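Side-chain contact in trichothecene 3-O-acetyltransferase (Gibberella zeae, PDB 2RKV), which transfers an acetyl group from acetyl-CoA to the C3 hydroxyl of trichothecene mycotoxins, as a member of the BAHD acyltransferase superfamily: residues R275-R280 against P407-M412. Sequence-based numbering, arbitrary orientation.
With ZBA (12,13-Epoxytrichothec-9-ene-3,4,8,15-tetrol-4,15-diacetate-8-isovalerate), chain D.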
ATOM      1  N   ARG A 275      22.717  -7.765   4.032  1.00 16.64           N
ATOM      2  CA  ARG A 275      24.026  -7.432   4.606  1.00 17.42           C
ATOM      3  C   ARG A 275      23.990  -7.335   6.140  1.00 17.75           C
ATOM      4  O   ARG A 275      24.774  -8.005   6.813  1.00 17.97           O
ATOM      5  CB  ARG A 275      24.579  -6.140   3.997  1.00 17.04           C
ATOM      6  CG  ARG A 275      25.927  -5.692   4.589  1.00 17.31           C
ATOM      7  CD  ARG A 275      26.546  -4.525   3.813  1.00 17.59           C
ATOM      8  NE  ARG A 275      25.734  -3.307   3.887  1.00 18.46           N
ATOM      9  CZ  ARG A 275      24.932  -2.873   2.915  1.00 18.35           C
ATOM     10  NH1 ARG A 275      24.228  -1.755   3.083  1.00 17.68           N
ATOM     11  NH2 ARG A 275      24.819  -3.554   1.778  1.00 18.30           N
ATOM     12  N   VAL A 276      23.088  -6.518   6.696  1.00 17.58           N
ATOM     13  CA  VAL A 276      23.035  -6.382   8.165  1.00 18.02           C
ATOM     14  C   VAL A 276      22.591  -7.680   8.847  1.00 18.12           C
ATOM     15  O   VAL A 276      23.018  -7.974   9.968  1.00 18.35           O
ATOM     16  CB  VAL A 276      22.199  -5.165   8.672  1.00 18.29           C
ATOM     17  CG1 VAL A 276      22.686  -3.864   8.032  1.00 18.14           C
ATOM     18  CG2 VAL A 276      20.719  -5.377   8.427  1.00 18.52           C
ATOM     19  N   ARG A 277      21.754  -8.457   8.164  1.00 18.01           N
ATOM     20  CA  ARG A 277      21.270  -9.722   8.707  1.00 17.94           C
ATOM     21  C   ARG A 277      22.379 -10.775   8.829  1.00 18.25           C
ATOM     22  O   ARG A 277      22.261 -11.700   9.630  1.00 18.29           O
ATOM     23  CB  ARG A 277      20.076 -10.251   7.910  1.00 18.06           C
ATOM     24  CG  ARG A 277      18.798  -9.496   8.256  1.00 17.59           C
ATOM     25  CD  ARG A 277      17.671  -9.720   7.276  1.00 18.20           C
ATOM     26  NE  ARG A 277      16.455  -9.082   7.785  1.00 16.95           N
ATOM     27  CZ  ARG A 277      15.286  -9.049   7.154  1.00 17.10           C
ATOM     28  NH1 ARG A 277      15.145  -9.600   5.951  1.00 15.61           N
ATOM     29  NH2 ARG A 277      14.255  -8.448   7.735  1.00 15.90           N
ATOM     30  N   LEU A 278      23.442 -10.619   8.038  1.00 18.80           N
ATOM     31  CA  LEU A 278      24.619 -11.488   8.130  1.00 19.73           C
ATOM     32  C   LEU A 278      25.238 -11.464   9.524  1.00 20.66           C
ATOM     33  O   LEU A 278      25.935 -12.407   9.917  1.00 20.97           O
ATOM     34  CB  LEU A 278      25.678 -11.080   7.105  1.00 19.40           C
ATOM     35  CG  LEU A 278      25.453 -11.495   5.652  1.00 19.37           C
ATOM     36  CD1 LEU A 278      26.417 -10.735   4.754  1.00 18.42           C
ATOM     37  CD2 LEU A 278      25.610 -13.006   5.472  1.00 19.97           C
ATOM     38  N   GLU A 279      24.984 -10.384  10.260  1.00 21.33           N
ATOM     39  CA  GLU A 279      25.480 -10.243  11.630  1.00 22.41           C
ATOM     40  C   GLU A 279      24.739 -11.123  12.639  1.00 22.61           C
ATOM     41  O   GLU A 279      25.207 -11.299  13.766  1.00 22.80           O
ATOM     42  CB  GLU A 279      25.462  -8.774  12.066  1.00 22.46           C
ATOM     43  CG  GLU A 279      26.324  -7.852  11.208  1.00 24.66           C
ATOM     44  CD  GLU A 279      27.771  -8.324  11.090  1.00 27.60           C
ATOM     45  OE1 GLU A 279      28.396  -8.614  12.135  1.00 27.69           O
ATOM     46  OE2 GLU A 279      28.285  -8.403   9.952  1.00 28.94           O
ATOM     47  N   ARG A 280      23.602 -11.690  12.239  1.00 22.70           N
ATOM     48  CA  ARG A 280      22.830 -12.559  13.139  1.00 23.07           C
ATOM     49  C   ARG A 280      22.469 -13.933  12.582  1.00 23.34           C
ATOM     50  O   ARG A 280      22.085 -14.824  13.341  1.00 23.63           O
ATOM     51  CB  ARG A 280      21.591 -11.845  13.692  1.00 23.10           C
ATOM     52  CG  ARG A 280      20.589 -11.409  12.646  1.00 22.58           C
ATOM     53  CD  ARG A 280      19.316 -10.906  13.309  1.00 22.93           C
ATOM     54  NE  ARG A 280      18.333 -10.477  12.311  1.00 21.42           N
ATOM     55  CZ  ARG A 280      17.425 -11.272  11.752  1.00 22.02           C
ATOM     56  NH1 ARG A 280      17.349 -12.553  12.086  1.00 22.00           N
ATOM     57  NH2 ARG A 280      16.579 -10.780  10.850  1.00 20.73           N
ATOM     58  N   PRO A 407       4.433  -2.673  14.488  1.00 14.13           N
ATOM     59  CA  PRO A 407       5.521  -3.202  13.675  1.00 14.11           C
ATOM     60  C   PRO A 407       5.130  -4.548  13.076  1.00 14.51           C
ATOM     61  O   PRO A 407       4.484  -5.364  13.745  1.00 14.80           O
ATOM     62  CB  PRO A 407       6.661  -3.376  14.690  1.00 14.68           C
ATOM     63  CG  PRO A 407       6.365  -2.387  15.752  1.00 14.39           C
ATOM     64  CD  PRO A 407       4.864  -2.417  15.874  1.00 14.25           C
ATOM     65  N   VAL A 408       5.494  -4.747  11.815  1.00 14.20           N
ATOM     66  CA  VAL A 408       5.293  -6.006  11.117  1.00 14.29           C
ATOM     67  C   VAL A 408       6.627  -6.314  10.454  1.00 14.19           C
ATOM     68  O   VAL A 408       6.973  -5.705   9.435  1.00 14.06           O
ATOM     69  CB  VAL A 408       4.183  -5.900  10.035  1.00 14.40           C
ATOM     70  CG1 VAL A 408       4.015  -7.223   9.294  1.00 14.28           C
ATOM     71  CG2 VAL A 408       2.854  -5.457  10.654  1.00 14.73           C
ATOM     72  N   GLU A 409       7.385  -7.235  11.047  1.00 13.98           N
ATOM     73  CA  GLU A 409       8.769  -7.447  10.609  1.00 13.58           C
ATOM     74  C   GLU A 409       8.876  -7.707   9.111  1.00 13.14           C
ATOM     75  O   GLU A 409       8.175  -8.567   8.570  1.00 12.93           O
ATOM     76  CB  GLU A 409       9.442  -8.582  11.387  1.00 13.99           C
ATOM     77  CG  GLU A 409      10.951  -8.596  11.164  1.00 15.40           C
ATOM     78  CD  GLU A 409      11.656  -9.758  11.827  1.00 17.43           C
ATOM     79  OE1 GLU A 409      10.983 -10.606  12.456  1.00 19.33           O
ATOM     80  OE2 GLU A 409      12.894  -9.815  11.706  1.00 19.91           O
ATOM     81  N   SER A 410       9.751  -6.933   8.464  1.00 12.82           N
ATOM     82  CA  SER A 410      10.097  -7.073   7.043  1.00 12.70           C
ATOM     83  C   SER A 410       9.080  -6.471   6.062  1.00 12.48           C
ATOM     84  O   SER A 410       9.286  -6.506   4.839  1.00 12.06           O
ATOM     85  CB  SER A 410      10.409  -8.531   6.688  1.00 12.78           C
ATOM     86  OG  SER A 410      11.535  -8.965   7.433  1.00 14.43           O
ATOM     87  N   LEU A 411       7.992  -5.927   6.602  1.00 12.25           N
ATOM     88  CA  LEU A 411       7.034  -5.186   5.779  1.00 12.36           C
ATOM     89  C   LEU A 411       7.605  -3.812   5.428  1.00 11.93           C
ATOM     90  O   LEU A 411       8.176  -3.123   6.284  1.00 12.43           O
ATOM     91  CB  LEU A 411       5.696  -5.033   6.510  1.00 12.58           C
ATOM     92  CG  LEU A 411       4.540  -4.373   5.752  1.00 12.84           C
ATOM     93  CD1 LEU A 411       4.206  -5.128   4.466  1.00 12.27           C
ATOM     94  CD2 LEU A 411       3.324  -4.299   6.681  1.00 12.79           C
ATOM     95  N   MET A 412       7.443  -3.399   4.168  1.00 11.84           N
ATOM     96  CA  MET A 412       8.002  -2.129   3.722  1.00 11.52           C
ATOM     97  C   MET A 412       7.114  -1.464   2.680  1.00 11.66           C
ATOM     98  O   MET A 412       6.416  -2.149   1.935  1.00 11.18           O
ATOM     99  CB  MET A 412       9.398  -2.326   3.130  1.00 11.52           C
ATOM    100  CG  MET A 412      10.347  -3.078   4.024  1.00 11.60           C
ATOM    101  SD  MET A 412      11.958  -3.258   3.243  1.00 12.74           S
ATOM    102  CE  MET A 412      12.762  -4.237   4.513  1.00 11.99           C
TER
HETATM  103  O18 ZBA D 454       1.488  -8.458   6.308  0.70 22.71           O
HETATM  104  C44 ZBA D 454       0.332  -8.337   6.352  0.70 21.78           C
HETATM  105  C45 ZBA D 454      -0.612  -9.188   7.121  0.70 22.72           C
HETATM  106  C46 ZBA D 454      -1.092  -8.514   8.321  0.70 23.48           C
HETATM  107  C48 ZBA D 454       0.011  -8.166   9.181  0.70 23.20           C
HETATM  108  C47 ZBA D 454      -1.970  -9.296   9.248  0.70 23.39           C
HETATM  109  O17 ZBA D 454      -0.284  -7.341   5.706  0.70 19.79           O
HETATM  110  C31 ZBA D 454       0.459  -6.278   5.089  0.70 16.90           C
HETATM  111  C30 ZBA D 454       0.906  -6.634   3.710  0.70 15.48           C
HETATM  112  C32 ZBA D 454      -0.416  -5.084   5.173  0.70 16.60           C
HETATM  113  C39 ZBA D 454      -0.736  -4.649   6.585  0.70 15.96           C
HETATM  114  C33 ZBA D 454      -0.884  -4.504   4.112  0.70 15.56           C
HETATM  115  C34 ZBA D 454      -0.590  -4.925   2.724  0.70 15.15           C
HETATM  116  O10 ZBA D 454       0.466  -4.043   2.293  0.70 15.75           O
HETATM  117  C29 ZBA D 454      -0.103  -6.381   2.591  0.70 15.21           C
HETATM  118  C38 ZBA D 454      -1.305  -7.303   2.768  0.70 16.40           C
HETATM  119  O12 ZBA D 454      -0.892  -8.565   3.269  0.70 17.64           O
HETATM  120  C40 ZBA D 454      -1.458  -9.689   2.863  0.70 19.26           C
HETATM  121  C41 ZBA D 454      -0.843 -10.870   3.576  0.70 18.87           C
HETATM  122  O13 ZBA D 454      -2.272  -9.802   2.078  0.70 20.96           O
HETATM  123  C28 ZBA D 454       0.531  -6.588   1.151  0.70 15.36           C
HETATM  124  C37 ZBA D 454       0.910  -8.049   0.837  0.70 14.73           C
HETATM  125  C35 ZBA D 454       1.707  -5.625   1.049  0.70 15.30           C
HETATM  126  C25 ZBA D 454       1.030  -4.305   1.042  0.70 15.55           C
HETATM  127  C36 ZBA D 454       3.111  -5.887   1.194  0.70 15.48           C
HETATM  128  O11 ZBA D 454       2.543  -5.857  -0.094  0.70 16.00           O
HETATM  129  C27 ZBA D 454      -0.402  -5.956   0.065  0.70 15.43           C
HETATM  130  C26 ZBA D 454       0.003  -4.496  -0.029  0.70 15.26           C
HETATM  131  O16 ZBA D 454      -1.079  -3.616   0.097  0.70 15.70           O
HETATM  132  O14 ZBA D 454      -0.043  -6.588  -1.168  0.70 15.91           O
HETATM  133  C42 ZBA D 454      -0.829  -6.758  -2.223  0.70 18.02           C
HETATM  134  O15 ZBA D 454      -0.459  -7.294  -3.217  0.70 19.29           O
HETATM  135  C43 ZBA D 454      -2.126  -6.170  -2.015  0.70 17.42           C
HETATM  136  O   HOH W   1      14.104  -7.472  10.640  1.00 15.80           O
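Arg277, on helix 261-277, spans the gap to Ser410, whose CA is 11.6 Å from its own. Its CB points toward the 407-412 segment, and CG lies anti to the carbonyl carbon (chi1 -77°); from there the chain runs extended to NE, which explains how a single side chain bridges two distant backbones. The side chain touches Leu429 of strand 423-430, NE pairs with Asp433 in a salt bridge, and NH1 donates to Ser374 O. NH2 reaches Ser410 OG at 2.8 Å. That last bond is bent, with an N-H...O angle of 143° and OG tilted 22° from the guanidinium plane; OG, the acceptor here, is also hydrogen-bonded to Pro371 O. NH2 also donates to a water at its edge, 3.1 Å away, which in turn donates to Glu409 OE2 at 2.8 Å. Directly, Arg277 NH2 and Glu409 OE2 are 4.4 Å apart, leaving at most a longer-range charge attraction beside the water bridge. Arg280 NH2 makes a long salt bridge of 3.9 Å to Glu409 OE2, with no N-H aimed at the oxygen; this is secondary to its hydrogen bond to Ser372 O, to Arg280 NE on Asp433 and to Glu409 OE2 on Arg430. Ser410 sits within the type II turn Val408-Leu411, which leads into strand 411-414, where Leu411 CD1 comes 3.5 Å from C36 of the toxin. The chemistry implies a polar, partly water-mediated tie between this helix and the turn, in which three nitrogens with separate partners fix the guanidinium's rotation and the two arginines share the carboxylate of Asp433.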